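Local coordinates for F-actin-capping protein subunit alpha (Plasmodium berghei, PDB 7A0H) that probably caps the fast-growing barbed ends of actin filaments, blocking subunit exchange there without severing them, and is built here as an asymmetric homodimer, at residues Leu113-Arg117 against Val162-Glu166; Trp192-Trp196 against Ile254-Glu258; Gln205-Gly211 against Phe233-Val239; His267-Asn271 against Lys282-Leu286. All coordinates share one frame. Residue numbers count along the deposited sequence, not the author numbering.

Interaction 1 of 4, residues Leu113-Arg117 against Val162-Glu166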
loop_
_atom_site.group_PDB
_atom_site.type_symbol
_atom_site.label_atom_id
_atom_site.label_comp_id
_atom_site.label_asym_id
_atom_site.label_seq_id
_atom_site.Cartn_x
_atom_site.Cartn_y
_atom_site.Cartn_z
ATOM N N LEU A 113 2.893 43.185 3.775
ATOM C CA LEU A 113 2.796 41.728 3.604
ATOM C C LEU A 113 3.323 40.957 4.804
ATOM O O LEU A 113 2.706 40.008 5.293
ATOM C CB LEU A 113 3.616 41.310 2.386
ATOM C CG LEU A 113 3.646 39.816 2.087
ATOM C CD1 LEU A 113 2.212 39.350 1.762
ATOM C CD2 LEU A 113 4.579 39.564 0.964
ATOM N N GLU A 114 4.507 41.306 5.239
ATOM C CA GLU A 114 5.067 40.646 6.407
ATOM C C GLU A 114 4.155 40.849 7.608
ATOM O O GLU A 114 4.130 40.027 8.521
ATOM C CB GLU A 114 6.506 41.156 6.646
ATOM C CG GLU A 114 7.253 40.638 7.899
ATOM C CD GLU A 114 7.440 39.115 7.928
ATOM O OE1 GLU A 114 7.123 38.469 6.897
ATOM O OE2 GLU A 114 7.897 38.599 8.990
ATOM N N LYS A 115 3.423 41.945 7.659
ATOM C CA LYS A 115 2.545 42.145 8.809
ATOM C C LYS A 115 1.368 41.180 8.743
ATOM O O LYS A 115 1.003 40.549 9.745
ATOM C CB LYS A 115 2.057 43.597 8.810
ATOM C CG LYS A 115 3.034 44.652 9.317
ATOM C CD LYS A 115 2.338 46.049 9.363
ATOM C CE LYS A 115 3.297 47.186 9.747
ATOM N NZ LYS A 115 3.074 48.448 8.935
ATOM N N TYR A 116 0.854 40.932 7.545
ATOM C CA TYR A 116 -0.139 39.876 7.399
ATOM C C TYR A 116 0.415 38.528 7.838
ATOM O O TYR A 116 -0.254 37.794 8.579
ATOM C CB TYR A 116 -0.566 39.849 5.945
ATOM C CG TYR A 116 -1.647 40.846 5.568
ATOM C CD1 TYR A 116 -2.993 40.559 5.752
ATOM C CD2 TYR A 116 -1.326 42.075 5.052
ATOM C CE1 TYR A 116 -4.005 41.457 5.378
ATOM C CE2 TYR A 116 -2.303 42.967 4.682
ATOM C CZ TYR A 116 -3.644 42.649 4.868
ATOM O OH TYR A 116 -4.607 43.507 4.514
ATOM N N ARG A 117 1.659 38.202 7.396
ATOM C CA ARG A 117 2.278 36.903 7.691
ATOM C C ARG A 117 2.487 36.751 9.185
ATOM O O ARG A 117 2.240 35.672 9.768
ATOM C CB ARG A 117 3.633 36.765 6.930
ATOM C CG ARG A 117 4.234 35.266 6.932
ATOM C CD ARG A 117 5.775 35.197 6.684
ATOM N NE ARG A 117 6.453 35.766 7.834
ATOM C CZ ARG A 117 6.593 35.172 9.015
ATOM N NH1 ARG A 117 6.157 33.934 9.232
ATOM N NH2 ARG A 117 7.213 35.844 9.967
ATOM N N VAL A 162 3.939 30.103 8.541
ATOM C CA VAL A 162 3.223 30.849 7.510
ATOM C C VAL A 162 4.248 31.499 6.577
ATOM O O VAL A 162 5.197 32.161 7.045
ATOM C CB VAL A 162 2.251 31.924 8.078
ATOM C CG1 VAL A 162 1.495 32.527 6.914
ATOM C CG2 VAL A 162 1.085 31.324 9.036
ATOM N N TYR A 163 4.012 31.361 5.257
ATOM C CA TYR A 163 4.907 31.862 4.219
ATOM C C TYR A 163 4.240 32.936 3.370
ATOM O O TYR A 163 3.066 32.810 3.009
ATOM C CB TYR A 163 5.390 30.713 3.207
ATOM C CG TYR A 163 5.970 29.510 3.879
ATOM C CD1 TYR A 163 7.360 29.408 4.112
ATOM C CD2 TYR A 163 5.150 28.526 4.354
ATOM C CE1 TYR A 163 7.906 28.341 4.806
ATOM C CE2 TYR A 163 5.685 27.403 5.010
ATOM C CZ TYR A 163 7.043 27.300 5.231
ATOM O OH TYR A 163 7.565 26.194 5.919
ATOM N N ALA A 164 4.996 33.952 2.974
ATOM C CA ALA A 164 4.389 35.054 2.225
ATOM C C ALA A 164 5.159 35.366 0.959
ATOM O O ALA A 164 6.399 35.402 0.974
ATOM C CB ALA A 164 4.367 36.329 3.031
ATOM N N SER A 165 4.419 35.616 -0.126
ATOM C CA SER A 165 5.041 36.032 -1.384
ATOM C C SER A 165 4.105 37.011 -2.064
ATOM O O SER A 165 2.923 37.131 -1.693
ATOM C CB SER A 165 5.366 34.828 -2.317
ATOM O OG SER A 165 4.188 34.007 -2.484
ATOM N N GLU A 166 4.614 37.659 -3.101
ATOM C CA GLU A 166 4.000 38.849 -3.695
ATOM C C GLU A 166 4.179 38.720 -5.208
ATOM O O GLU A 166 5.268 38.969 -5.714
ATOM C CB GLU A 166 4.651 40.117 -3.164
ATOM C CG GLU A 166 4.565 41.340 -4.106
ATOM C CD GLU A 166 4.660 42.669 -3.360
ATOM O OE1 GLU A 166 5.141 42.670 -2.194
ATOM O OE2 GLU A 166 4.232 43.704 -3.934
HETATM O O HOH W 1 5.717 31.405 10.431
#

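Interaction 2 of 4, residues Trp192-Trp196 against Ile254-Glu258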
loop_
_atom_site.group_PDB
_atom_site.type_symbol
_atom_site.label_atom_id
_atom_site.label_comp_id
_atom_site.label_asym_id
_atom_site.label_seq_id
_atom_site.Cartn_x
_atom_site.Cartn_y
_atom_site.Cartn_z
ATOM N N TRP A 192 -0.248 14.062 9.746
ATOM C CA TRP A 192 -1.279 15.072 9.536
ATOM C C TRP A 192 -0.617 16.293 8.923
ATOM O O TRP A 192 0.362 16.826 9.462
ATOM C CB TRP A 192 -1.958 15.410 10.857
ATOM C CG TRP A 192 -2.967 16.574 10.890
ATOM C CD1 TRP A 192 -2.682 17.898 11.085
ATOM C CD2 TRP A 192 -4.377 16.495 10.749
ATOM N NE1 TRP A 192 -3.806 18.636 11.081
ATOM C CE2 TRP A 192 -4.882 17.819 10.884
ATOM C CE3 TRP A 192 -5.274 15.439 10.549
ATOM C CZ2 TRP A 192 -6.243 18.122 10.801
ATOM C CZ3 TRP A 192 -6.640 15.731 10.491
ATOM C CH2 TRP A 192 -7.107 17.077 10.610
ATOM N N ARG A 193 -1.140 16.698 7.781
ATOM C CA ARG A 193 -0.697 17.855 7.020
ATOM C C ARG A 193 -1.929 18.698 6.618
ATOM O O ARG A 193 -2.805 18.231 5.869
ATOM C CB ARG A 193 0.083 17.391 5.766
ATOM C CG ARG A 193 1.443 16.713 6.035
ATOM C CD ARG A 193 2.225 17.571 6.809
ATOM N NE ARG A 193 3.576 17.193 7.055
ATOM C CZ ARG A 193 4.020 16.415 8.022
ATOM N NH1 ARG A 193 3.209 15.843 8.864
ATOM N NH2 ARG A 193 5.345 16.209 8.122
ATOM N N SER A 194 -1.985 19.941 7.078
ATOM C CA SER A 194 -3.145 20.824 6.833
ATOM C C SER A 194 -2.650 22.120 6.204
ATOM O O SER A 194 -1.902 22.895 6.840
ATOM C CB SER A 194 -3.918 21.109 8.137
ATOM O OG SER A 194 -4.993 22.025 7.895
ATOM N N SER A 195 -3.024 22.361 4.974
ATOM C CA SER A 195 -2.374 23.429 4.252
ATOM C C SER A 195 -3.381 24.360 3.617
ATOM O O SER A 195 -4.414 23.907 3.090
ATOM C CB SER A 195 -1.343 22.821 3.143
ATOM O OG SER A 195 -2.058 22.008 2.233
ATOM N N TRP A 196 -3.055 25.655 3.608
ATOM C CA TRP A 196 -4.036 26.724 3.333
ATOM C C TRP A 196 -3.344 27.815 2.545
ATOM O O TRP A 196 -2.213 28.234 2.892
ATOM C CB TRP A 196 -4.612 27.269 4.677
ATOM C CG TRP A 196 -5.303 26.142 5.365
ATOM C CD1 TRP A 196 -4.734 25.254 6.238
ATOM C CD2 TRP A 196 -6.664 25.711 5.177
ATOM N NE1 TRP A 196 -5.625 24.237 6.545
ATOM C CE2 TRP A 196 -6.820 24.520 5.935
ATOM C CE3 TRP A 196 -7.765 26.237 4.469
ATOM C CZ2 TRP A 196 -8.083 23.881 6.084
ATOM C CZ3 TRP A 196 -8.986 25.557 4.534
ATOM C CH2 TRP A 196 -9.133 24.385 5.359
ATOM N N ILE A 254 -10.198 27.539 9.107
ATOM C CA ILE A 254 -9.344 26.384 9.346
ATOM C C ILE A 254 -9.854 25.595 10.541
ATOM O O ILE A 254 -9.924 24.351 10.496
ATOM C CB ILE A 254 -7.874 26.836 9.536
ATOM C CG1 ILE A 254 -7.274 27.257 8.186
ATOM C CG2 ILE A 254 -7.038 25.738 10.114
ATOM C CD1 ILE A 254 -6.058 28.126 8.375
ATOM N N ARG A 255 -10.230 26.302 11.632
ATOM C CA ARG A 255 -10.769 25.610 12.813
ATOM C C ARG A 255 -11.972 24.734 12.433
ATOM O O ARG A 255 -12.073 23.561 12.814
ATOM C CB ARG A 255 -11.145 26.633 13.907
ATOM C CG ARG A 255 -11.914 26.040 15.115
ATOM C CD ARG A 255 -12.106 27.060 16.273
ATOM N NE ARG A 255 -12.757 28.290 15.790
ATOM C CZ ARG A 255 -12.666 29.457 16.391
ATOM N NH1 ARG A 255 -11.974 29.556 17.552
ATOM N NH2 ARG A 255 -13.264 30.496 15.833
ATOM N N GLU A 256 -12.842 25.263 11.588
ATOM C CA GLU A 256 -14.053 24.543 11.212
ATOM C C GLU A 256 -13.761 23.421 10.234
ATOM O O GLU A 256 -14.379 22.342 10.295
ATOM C CB GLU A 256 -15.010 25.549 10.563
ATOM C CG GLU A 256 -16.408 25.059 10.367
ATOM C CD GLU A 256 -17.158 25.802 9.247
ATOM O OE1 GLU A 256 -16.537 26.653 8.549
ATOM O OE2 GLU A 256 -18.360 25.470 9.036
ATOM N N CYS A 257 -12.941 23.695 9.231
ATOM C CA CYS A 257 -12.592 22.609 8.285
ATOM C C CYS A 257 -11.889 21.439 8.985
ATOM O O CYS A 257 -12.179 20.265 8.694
ATOM C CB CYS A 257 -11.776 23.224 7.169
ATOM S SG CYS A 257 -12.786 24.365 6.135
ATOM N N GLU A 258 -11.096 21.701 10.015
ATOM C CA GLU A 258 -10.424 20.582 10.674
ATOM C C GLU A 258 -11.422 19.818 11.509
ATOM O O GLU A 258 -11.374 18.584 11.590
ATOM C CB GLU A 258 -9.231 21.096 11.480
ATOM C CG GLU A 258 -8.017 21.653 10.487
ATOM C CD GLU A 258 -6.670 21.782 11.171
ATOM O OE1 GLU A 258 -6.635 21.770 12.400
ATOM O OE2 GLU A 258 -5.654 21.957 10.522
#

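Interaction 3 of 4, residues Gln205-Gly211 against Phe233-Val239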
loop_
_atom_site.group_PDB
_atom_site.type_symbol
_atom_site.label_atom_id
_atom_site.label_comp_id
_atom_site.label_asym_id
_atom_site.label_seq_id
_atom_site.Cartn_x
_atom_site.Cartn_y
_atom_site.Cartn_z
ATOM N N GLN A 205 -12.246 42.931 0.241
ATOM C CA GLN A 205 -13.075 42.642 1.424
ATOM C C GLN A 205 -13.546 41.200 1.433
ATOM O O GLN A 205 -14.088 40.725 2.448
ATOM C CB GLN A 205 -14.257 43.599 1.560
ATOM C CG GLN A 205 -13.731 45.057 1.737
ATOM C CD GLN A 205 -14.853 46.109 1.895
ATOM O OE1 GLN A 205 -15.751 46.238 1.069
ATOM N NE2 GLN A 205 -14.796 46.837 2.997
ATOM N N GLU A 206 -13.334 40.497 0.331
ATOM C CA GLU A 206 -13.619 39.078 0.251
ATOM C C GLU A 206 -12.409 38.323 -0.297
ATOM O O GLU A 206 -11.797 38.714 -1.295
ATOM C CB GLU A 206 -14.839 38.861 -0.637
ATOM C CG GLU A 206 -15.275 37.434 -0.568
ATOM C CD GLU A 206 -16.548 37.170 -1.319
ATOM O OE1 GLU A 206 -16.412 36.684 -2.478
ATOM O OE2 GLU A 206 -17.663 37.463 -0.757
ATOM N N ILE A 207 -12.062 37.240 0.371
ATOM C CA ILE A 207 -10.960 36.419 -0.097
ATOM C C ILE A 207 -11.474 35.016 -0.235
ATOM O O ILE A 207 -12.520 34.658 0.304
ATOM C CB ILE A 207 -9.759 36.437 0.827
ATOM C CG1 ILE A 207 -10.185 35.744 2.092
ATOM C CG2 ILE A 207 -9.228 37.882 0.874
ATOM C CD1 ILE A 207 -9.154 35.939 3.187
ATOM N N ILE A 208 -10.728 34.249 -1.024
ATOM C CA ILE A 208 -10.929 32.829 -1.228
ATOM C C ILE A 208 -9.819 32.136 -0.464
ATOM O O ILE A 208 -8.651 32.467 -0.636
ATOM C CB ILE A 208 -10.862 32.448 -2.703
ATOM C CG1 ILE A 208 -11.966 33.166 -3.476
ATOM C CG2 ILE A 208 -11.064 30.963 -2.894
ATOM C CD1 ILE A 208 -13.324 33.084 -2.779
ATOM N N LEU A 209 -10.186 31.291 0.436
ATOM C CA LEU A 209 -9.273 30.472 1.203
ATOM C C LEU A 209 -9.490 29.030 0.701
ATOM O O LEU A 209 -10.613 28.542 0.677
ATOM C CB LEU A 209 -9.564 30.635 2.685
ATOM C CG LEU A 209 -8.620 29.843 3.569
ATOM C CD1 LEU A 209 -7.144 30.437 3.596
ATOM C CD2 LEU A 209 -9.182 29.781 4.952
ATOM N N THR A 210 -8.453 28.448 0.091
ATOM C CA THR A 210 -8.414 27.049 -0.377
ATOM C C THR A 210 -7.539 26.263 0.574
ATOM O O THR A 210 -6.534 26.792 1.065
ATOM C CB THR A 210 -7.767 26.906 -1.742
ATOM O OG1 THR A 210 -6.459 27.499 -1.636
ATOM C CG2 THR A 210 -8.603 27.581 -2.798
ATOM N N GLY A 211 -7.939 25.043 0.877
ATOM C CA GLY A 211 -7.189 24.233 1.804
ATOM C C GLY A 211 -7.235 22.775 1.419
ATOM O O GLY A 211 -8.096 22.314 0.649
ATOM N N PHE A 233 -10.915 21.909 0.579
ATOM C CA PHE A 233 -11.846 22.973 0.968
ATOM C C PHE A 233 -11.597 24.249 0.160
ATOM O O PHE A 233 -10.419 24.611 -0.073
ATOM C CB PHE A 233 -11.672 23.347 2.463
ATOM C CG PHE A 233 -11.833 22.202 3.406
ATOM C CD1 PHE A 233 -13.088 21.798 3.829
ATOM C CD2 PHE A 233 -10.730 21.494 3.859
ATOM C CE1 PHE A 233 -13.229 20.741 4.665
ATOM C CE2 PHE A 233 -10.916 20.416 4.751
ATOM C CZ PHE A 233 -12.116 20.062 5.132
ATOM N N GLU A 234 -12.691 24.978 -0.167
ATOM C CA GLU A 234 -12.638 26.274 -0.858
ATOM C C GLU A 234 -13.722 27.218 -0.307
ATOM O O GLU A 234 -14.903 27.072 -0.624
ATOM C CB GLU A 234 -12.789 26.097 -2.369
ATOM C CG GLU A 234 -12.794 27.458 -3.142
ATOM C CD GLU A 234 -12.674 27.290 -4.657
ATOM O OE1 GLU A 234 -12.140 26.268 -5.121
ATOM O OE2 GLU A 234 -13.119 28.181 -5.393
ATOM N N LYS A 235 -13.312 28.187 0.524
ATOM C CA LYS A 235 -14.248 29.022 1.272
ATOM C C LYS A 235 -14.097 30.505 0.931
ATOM O O LYS A 235 -12.978 31.041 0.871
ATOM C CB LYS A 235 -14.016 28.835 2.810
ATOM C CG LYS A 235 -14.087 27.357 3.314
ATOM C CD LYS A 235 -15.483 26.784 3.137
ATOM C CE LYS A 235 -15.677 25.575 3.991
ATOM N NZ LYS A 235 -17.017 24.948 3.769
ATOM N N ARG A 236 -15.224 31.181 0.779
ATOM C CA ARG A 236 -15.282 32.652 0.699
ATOM C C ARG A 236 -15.394 33.222 2.109
ATOM O O ARG A 236 -16.226 32.783 2.902
ATOM C CB ARG A 236 -16.482 33.140 -0.121
ATOM C CG ARG A 236 -16.322 32.986 -1.645
ATOM C CD ARG A 236 -17.587 33.303 -2.506
ATOM N NE ARG A 236 -17.246 33.388 -3.945
ATOM C CZ ARG A 236 -17.566 32.510 -4.920
ATOM N NH1 ARG A 236 -18.280 31.401 -4.714
ATOM N NH2 ARG A 236 -17.158 32.765 -6.154
ATOM N N VAL A 237 -14.540 34.159 2.415
ATOM C CA VAL A 237 -14.440 34.741 3.731
ATOM C C VAL A 237 -14.539 36.270 3.593
ATOM O O VAL A 237 -13.886 36.864 2.725
ATOM C CB VAL A 237 -13.107 34.334 4.368
ATOM C CG1 VAL A 237 -13.011 34.839 5.843
ATOM C CG2 VAL A 237 -12.962 32.835 4.232
ATOM N N SER A 238 -15.291 36.906 4.492
ATOM C CA SER A 238 -15.396 38.376 4.528
ATOM C C SER A 238 -14.348 38.961 5.464
ATOM O O SER A 238 -14.200 38.508 6.601
ATOM C CB SER A 238 -16.801 38.799 4.994
ATOM O OG SER A 238 -17.797 38.500 3.997
ATOM N N VAL A 239 -13.638 39.994 5.010
ATOM C CA VAL A 239 -12.506 40.519 5.746
ATOM C C VAL A 239 -12.520 42.019 5.576
ATOM O O VAL A 239 -13.213 42.561 4.724
ATOM C CB VAL A 239 -11.138 39.946 5.241
ATOM C CG1 VAL A 239 -11.136 38.484 5.388
ATOM C CG2 VAL A 239 -10.920 40.329 3.796
#

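Interaction 4 of 4, residues His267-Asn271 against Lys282-Leu286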
loop_
_atom_site.group_PDB
_atom_site.type_symbol
_atom_site.label_atom_id
_atom_site.label_comp_id
_atom_site.label_asym_id
_atom_site.label_seq_id
_atom_site.Cartn_x
_atom_site.Cartn_y
_atom_site.Cartn_z
ATOM N N HIS A 267 -16.989 9.172 11.444
ATOM C CA HIS A 267 -18.154 8.468 10.882
ATOM C C HIS A 267 -17.837 7.501 9.733
ATOM O O HIS A 267 -18.729 7.181 8.930
ATOM C CB HIS A 267 -19.207 9.483 10.447
ATOM C CG HIS A 267 -19.805 10.229 11.597
ATOM N ND1 HIS A 267 -19.084 11.128 12.353
ATOM C CD2 HIS A 267 -21.013 10.116 12.195
ATOM C CE1 HIS A 267 -19.847 11.597 13.326
ATOM N NE2 HIS A 267 -21.024 11.004 13.245
ATOM N N LEU A 268 -16.587 7.092 9.583
ATOM C CA LEU A 268 -16.266 6.024 8.657
ATOM C C LEU A 268 -16.645 4.708 9.295
ATOM O O LEU A 268 -16.459 4.528 10.501
ATOM C CB LEU A 268 -14.776 6.013 8.362
ATOM C CG LEU A 268 -14.334 7.285 7.656
ATOM C CD1 LEU A 268 -12.894 7.197 7.461
ATOM C CD2 LEU A 268 -15.043 7.425 6.347
ATOM N N ILE A 269 -17.165 3.774 8.495
ATOM C CA ILE A 269 -17.391 2.418 8.975
ATOM C C ILE A 269 -16.852 1.387 8.002
ATOM O O ILE A 269 -16.502 1.681 6.854
ATOM C CB ILE A 269 -18.892 2.194 9.218
ATOM C CG1 ILE A 269 -19.574 2.057 7.864
ATOM C CG2 ILE A 269 -19.428 3.432 10.002
ATOM C CD1 ILE A 269 -20.998 1.658 7.919
ATOM N N ALA A 270 -16.716 0.165 8.505
ATOM C CA ALA A 270 -16.299 -0.944 7.657
ATOM C C ALA A 270 -17.491 -1.418 6.822
ATOM O O ALA A 270 -18.574 -1.669 7.366
ATOM C CB ALA A 270 -15.742 -2.060 8.520
ATOM N N ASN A 271 -17.307 -1.525 5.508
ATOM C CA ASN A 271 -18.369 -2.046 4.652
ATOM C C ASN A 271 -18.584 -3.530 4.955
ATOM O O ASN A 271 -17.619 -4.292 5.055
ATOM C CB ASN A 271 -18.013 -1.830 3.175
ATOM C CG ASN A 271 -19.159 -2.194 2.212
ATOM O OD1 ASN A 271 -20.148 -2.784 2.607
ATOM N ND2 ASN A 271 -18.999 -1.859 0.937
ATOM N N LYS A 282 -13.874 -1.001 0.926
ATOM C CA LYS A 282 -14.040 -1.740 2.170
ATOM C C LYS A 282 -14.283 -0.814 3.343
ATOM O O LYS A 282 -14.820 -1.235 4.375
ATOM C CB LYS A 282 -12.819 -2.631 2.416
ATOM C CG LYS A 282 -12.665 -3.754 1.340
ATOM C CD LYS A 282 -11.443 -4.572 1.630
ATOM C CE LYS A 282 -11.281 -5.753 0.608
ATOM N NZ LYS A 282 -11.416 -5.302 -0.828
ATOM N N ILE A 283 -13.914 0.450 3.186
ATOM C CA ILE A 283 -14.142 1.489 4.164
ATOM C C ILE A 283 -15.051 2.505 3.525
ATOM O O ILE A 283 -14.782 2.919 2.390
ATOM C CB ILE A 283 -12.834 2.139 4.624
ATOM C CG1 ILE A 283 -11.991 1.062 5.311
ATOM C CG2 ILE A 283 -13.138 3.328 5.467
ATOM C CD1 ILE A 283 -10.625 1.518 5.680
ATOM N N ILE A 284 -16.112 2.873 4.213
ATOM C CA ILE A 284 -17.090 3.791 3.678
ATOM C C ILE A 284 -17.679 4.692 4.770
ATOM O O ILE A 284 -17.541 4.384 5.977
ATOM C CB ILE A 284 -18.240 3.066 2.968
ATOM C CG1 ILE A 284 -18.852 2.059 3.910
ATOM C CG2 ILE A 284 -17.767 2.417 1.702
ATOM C CD1 ILE A 284 -20.157 1.603 3.417
ATOM N N PRO A 285 -18.227 5.826 4.408
ATOM C CA PRO A 285 -19.022 6.625 5.349
ATOM C C PRO A 285 -20.492 6.206 5.321
ATOM O O PRO A 285 -20.941 5.458 4.459
ATOM C CB PRO A 285 -18.848 8.039 4.796
ATOM C CG PRO A 285 -18.797 7.824 3.334
ATOM C CD PRO A 285 -18.048 6.526 3.121
ATOM N N LEU A 286 -21.221 6.650 6.342
ATOM C CA LEU A 286 -22.695 6.645 6.275
ATOM C C LEU A 286 -23.261 7.937 5.662
ATOM O O LEU A 286 -24.051 7.917 4.711
ATOM C CB LEU A 286 -23.307 6.416 7.647
ATOM C CG LEU A 286 -22.950 5.069 8.270
ATOM C CD1 LEU A 286 -23.377 4.964 9.722
ATOM C CD2 LEU A 286 -23.589 3.919 7.441
#

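Interaction 1 of 4, residues Leu113-Arg117 against Val162-Glu166
Arg117 and Leu113, one turn apart on helix 112-131, supply most of the helix surface covered here, and Ala164 and Val162 on strand 154-167 receive them. The helix runs nearly antiparallel to the strand, at 159°, with the two axes 8.3 Å apart. Leu113 sets its CG 3.7 Å from Ala164 CB, and its CD2 lies 4.0 Å from Ser165 O and 4.2 Å from Glu166 CB. Arg117 lays its aliphatic part along the strand: its CB is 4.0 Å from Ala164 CB, and its CG is 3.9 Å from Val162 CG1. Beyond that the side chain turns at chi3 (p), and Arg117 NH1 donates to Val162 O at 3.0 Å. A water accepts from Val162 N (2.9 Å) and, weakly, from Arg117 NH1 (2.8 Å), so NH1 meets Val162 N only through this water. On the helix itself Glu114 OE1 accepts from Arg117 NE at 2.9 Å and Glu114 OE2 from Arg117 NH2 at 3.0 Å, a two-pronged salt bridge. This is packing of a helix against an outermost strand of the chain's five-stranded antiparallel sheet. At Ala164 a single methyl faces the helix, and both Leu113 and Arg117 rest on it, while the buried Arg117 has its charge met by Glu114, which Lys86 shares, and its NH1 by Val162 O and Asn84.

Interaction 2 of 4, residues Trp192-Trp196 against Ile254-Glu258
Helix 243-266 packs across one face of the five-stranded antiparallel sheet that forms the body of this capping protein subunit, and here it covers the central strand, 187-200. Trp192, Ser194 and Trp196 point toward the helix. Trp196 has the most surface covered: Ile254 CG1 sits over its five-membered ring, 3.5 Å from the centroid and 10° off the normal, a CH-pi contact, and Cys257 CB lies 3.4 Å from Trp196 CH2. Cys257 SG adds an oblique sulfur-aromatic contact, 5.0 Å from the centroid of the six-membered ring of Trp196. In this helix-on-sheet layer the segments cross at 140° with axes 10.7 Å apart, a spacing filled by the large side chains. Polar groups are paired within it. Ser194 OG donates to Glu258 OE2 at 2.7 Å and accepts from Trp196 NE1 at 2.7 Å, so one hydroxyl joins the carboxylate to the indole. The other carboxylate oxygen, Glu258 OE1, is bonded to the hydroxyls of Tyr132 and Tyr127. The edge of the Trp192 ring meets the same carboxylate, CZ2 lying 3.7 Å from Glu258 CD, and Pro285 of the second subunit packs on Trp192.

Interaction 3 of 4, residues Gln205-Gly211 against Phe233-Val239
Seven backbone hydrogen bonds knit Gln205-Gly211 to Phe233-Val239 as an antiparallel pair within the hairpin of strands 206-220 and 223-238. Three hydrogen-bonded pairs exchange both bonds: Ile207 N to Val237 O and Val237 N to Ile207 O, each 3.0 Å; Leu209 N to Lys235 O (2.8 Å) and Lys235 N to Leu209 O (2.7 Å); Gly211 N to Phe233 O (2.7 Å) and Phe233 N to Gly211 O (2.8 Å). At the open end Val239 N donates to Gln205 O at 2.7 Å. These carbonyls also receive CA-H...O contacts, such as Thr210 CA to Phe233 O at 3.2 Å. Thr210 turns its backbone bonding to Asn197 on strand 187-200. On the exposed face Glu206 OE1 and Arg236 NE form a long salt bridge of 3.7 Å, and Ile208 CD1 packs 3.2 Å from Arg236 CG. The opposite face is more apolar, with Ile207 CG1 4.0 Å from Val237 CB. There Leu209 and Phe233 lie against helix 243-266, and Ile207 and Leu209 also touch strand 187-200, the next strand of the sheet.

Interaction 4 of 4, residues His267-Asn271 against Lys282-Leu286
Lys282 opens the second segment by accepting with its backbone O the N of Asn271, at 2.7 Å. Its NZ is bonded to Tyr183 OH of the second subunit and to the carbonyls of Leu276 and Asn279 of its own chain, with a cation-pi contact to Tyr219 of the second subunit. Ile283 follows, on the sheet face it shares with Ala270; its CG2 approaches Leu268 CB at 4.3 Å, and its N is bonded to Glu221 of the second subunit. Ile284 is the centre of the pairing: its N donates to Ile269 O at 2.9 Å and its O accepts from Ile269 N at 2.6 Å. The result is a short two-stranded antiparallel sheet near the C-terminal end of the chain, whose first strand directly follows helix 243-266, with the strand axes 4.5 Å apart and strongly twisted at 137°. On the other face of this sheet Ile284 CG1 meets Ile269 CG1 at 4.0 Å and Asn271 CB at 4.0 Å. Pro285 places its CB 4.2 Å from Leu268 CD2. Leu286, the last modelled residue, reaches back with CD2 to Ile269 CD1 at 3.5 Å.

Overall arrangement
Interactions 1, 2 and 3 all engage the five-stranded antiparallel sheet: interaction 1 on the outermost strand 154-167, interaction 2 on the central strand 187-200, and interaction 3 on strands 206-220 and 223-238. Interaction 3 is nested in the chain loop closed by interaction 2, and the two touch, their centres about 14 Å apart, with Trp196 and Cys257 against Phe233. Interaction 1 precedes both, its centre about 19 Å from that of interaction 2 and about 17 Å from that of interaction 3. Interaction 4 comes last, after helix 243-266, about 40 Å between centres from interaction 1. Interactions 2 and 4 both meet the second subunit, linking the helix-covered sheet and the C-terminal two-stranded sheet to the homodimer.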